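Local atomic coordinates of DUF4875 domain-containing protein (PDB entry 4LG3), a protein that is of unknown function and belongs to the DUF4875 family, a member of the CamS-like clan. Residues V75-L80 with T95-P100. Sequence-based numbering, arbitrary orientation.
Sequences VVSITL and TATYAP. With SO4 (sulfate ion), chain D.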
loop_
_atom_site.group_PDB
_atom_site.type_symbol
_atom_site.label_atom_id
_atom_site.label_comp_id
_atom_site.label_asym_id
_atom_site.label_seq_id
_atom_site.Cartn_x
_atom_site.Cartn_y
_atom_site.Cartn_z
ATOM N N VAL A 75 3.727 -7.558 17.446
ATOM C CA VAL A 75 4.264 -6.869 16.269
ATOM C C VAL A 75 3.185 -6.812 15.208
ATOM O O VAL A 75 2.515 -7.820 14.961
ATOM C CB VAL A 75 5.550 -7.575 15.695
ATOM C CG1 VAL A 75 6.237 -6.719 14.624
ATOM C CG2 VAL A 75 6.518 -7.939 16.792
ATOM N N VAL A 76 3.052 -5.652 14.543
ATOM C CA VAL A 76 2.071 -5.472 13.475
ATOM C C VAL A 76 2.713 -4.738 12.317
ATOM O O VAL A 76 3.243 -3.651 12.490
ATOM C CB VAL A 76 0.788 -4.746 13.966
ATOM C CG1 VAL A 76 -0.205 -4.536 12.828
ATOM C CG2 VAL A 76 0.125 -5.504 15.103
ATOM N N SER A 77 2.635 -5.328 11.134
ATOM C CA SER A 77 3.101 -4.737 9.882
ATOM C C SER A 77 1.916 -4.370 9.030
ATOM O O SER A 77 1.036 -5.194 8.824
ATOM C CB SER A 77 4.023 -5.685 9.127
ATOM O OG SER A 77 5.337 -5.567 9.634
ATOM N N ILE A 78 1.857 -3.113 8.590
ATOM C CA ILE A 78 0.772 -2.604 7.727
ATOM C C ILE A 78 1.358 -2.127 6.385
ATOM O O ILE A 78 2.329 -1.389 6.369
ATOM C CB ILE A 78 -0.079 -1.477 8.400
ATOM C CG1 ILE A 78 -0.582 -1.864 9.809
ATOM C CG2 ILE A 78 -1.216 -0.986 7.490
ATOM C CD1 ILE A 78 -1.624 -2.948 9.920
ATOM N N THR A 79 0.761 -2.546 5.282
ATOM C CA THR A 79 1.118 -2.078 3.947
ATOM C C THR A 79 -0.135 -1.496 3.325
ATOM O O THR A 79 -1.152 -2.198 3.220
ATOM C CB THR A 79 1.740 -3.164 3.035
ATOM O OG1 THR A 79 2.861 -3.742 3.693
ATOM C CG2 THR A 79 2.187 -2.605 1.682
ATOM N N LEU A 80 -0.062 -0.211 2.923
ATOM C CA LEU A 80 -1.146 0.438 2.220
ATOM C C LEU A 80 -0.859 0.334 0.726
ATOM O O LEU A 80 0.159 0.843 0.257
ATOM C CB LEU A 80 -1.336 1.894 2.673
ATOM C CG LEU A 80 -2.332 2.766 1.903
ATOM C CD1 LEU A 80 -3.767 2.296 2.127
ATOM C CD2 LEU A 80 -2.175 4.220 2.302
ATOM N N THR A 95 3.858 2.270 4.443
ATOM C CA THR A 95 4.163 1.125 5.311
ATOM C C THR A 95 4.494 1.590 6.717
ATOM O O THR A 95 5.022 2.690 6.895
ATOM C CB THR A 95 5.365 0.260 4.795
ATOM O OG1 THR A 95 6.574 1.022 4.830
ATOM C CG2 THR A 95 5.157 -0.340 3.438
ATOM N N ALA A 96 4.288 0.694 7.704
ATOM C CA ALA A 96 4.627 0.910 9.108
ATOM C C ALA A 96 4.610 -0.403 9.867
ATOM O O ALA A 96 3.690 -1.211 9.704
ATOM C CB ALA A 96 3.658 1.907 9.759
ATOM N N THR A 97 5.634 -0.611 10.703
ATOM C CA THR A 97 5.730 -1.745 11.603
ATOM C C THR A 97 5.722 -1.169 13.042
ATOM O O THR A 97 6.456 -0.244 13.360
ATOM C CB THR A 97 6.917 -2.647 11.254
ATOM O OG1 THR A 97 6.741 -3.163 9.911
ATOM C CG2 THR A 97 7.059 -3.805 12.237
ATOM N N TYR A 98 4.857 -1.718 13.871
ATOM C CA TYR A 98 4.599 -1.331 15.247
ATOM C C TYR A 98 4.806 -2.490 16.216
ATOM O O TYR A 98 4.197 -3.553 16.047
ATOM C CB TYR A 98 3.151 -0.834 15.337
ATOM C CG TYR A 98 2.690 -0.342 16.700
ATOM C CD1 TYR A 98 3.532 0.419 17.515
ATOM C CD2 TYR A 98 1.378 -0.548 17.126
ATOM C CE1 TYR A 98 3.088 0.934 18.732
ATOM C CE2 TYR A 98 0.923 -0.037 18.344
ATOM C CZ TYR A 98 1.790 0.688 19.152
ATOM O OH TYR A 98 1.367 1.206 20.348
ATOM N N ALA A 99 5.665 -2.276 17.224
ATOM C CA ALA A 99 5.972 -3.199 18.322
ATOM C C ALA A 99 5.676 -2.454 19.638
ATOM O O ALA A 99 6.573 -1.796 20.169
ATOM C CB ALA A 99 7.417 -3.657 18.244
ATOM N N PRO A 100 4.400 -2.479 20.127
ATOM C CA PRO A 100 4.037 -1.686 21.324
ATOM C C PRO A 100 4.990 -1.788 22.528
ATOM O O PRO A 100 5.168 -0.794 23.222
ATOM C CB PRO A 100 2.640 -2.215 21.711
ATOM C CG PRO A 100 2.090 -2.809 20.497
ATOM C CD PRO A 100 3.219 -3.163 19.558
HETATM S S SO4 D . 3.334 4.487 21.168
HETATM O O1 SO4 D . 2.158 5.208 21.676
HETATM O O2 SO4 D . 3.082 3.049 21.286
HETATM O O3 SO4 D . 3.590 4.891 19.771
HETATM O O4 SO4 D . 4.505 4.829 21.978
#
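With chi1 of -84° in Ser77 and -61° in Thr97, both hydroxyls stand anti to their own carbonyl carbons and meet tip to tip across an antiparallel beta hairpin, Ser77 OG to Thr97 OG1 at 2.8 Å. The pair shows how a non-hydrogen-bonded site, where the backbones offer each other no N-H, can be bridged by side chains instead; either hydroxyl could donate, and Ser77 OG also bonds to Arg26 on the neighbouring strand 26-36. On the same face, the side chains of Thr97 and Val75 cross obliquely, CG2 of Thr97 to CG1 of Val75 at 3.9 Å, while at Thr79 and Thr95 methyls lie side by side.

Between these two strands, backbone bonds form at the hydrogen-bonded pairs Val76-Tyr98 and Ile78-Ala96, each joined twice. The straightest are Tyr98 N to Val76 O and Ile78 N to Ala96 O, both 166° at the hydrogen, whereas Ala96 N to Ile78 O stretches to 3.2 Å. CA-H groups of Val75, Ser77, Thr95 and Thr97 approach the same carbonyls, so each oxygen receives a weak CA-H contact beside its N-H bond.

On the face of Val76, Ile78, Ala96 and Tyr98, the tyrosine touches Ala64 and Arg65 of helix 53-71. The Tyr98 ring stacks with Trp113 and carries Pro100 CD over one face; at its edge, Tyr98 OH donates to O2 of a sulfate, probably from the crystallisation liquor and also bonded by Trp113 NE1, at 2.7 Å.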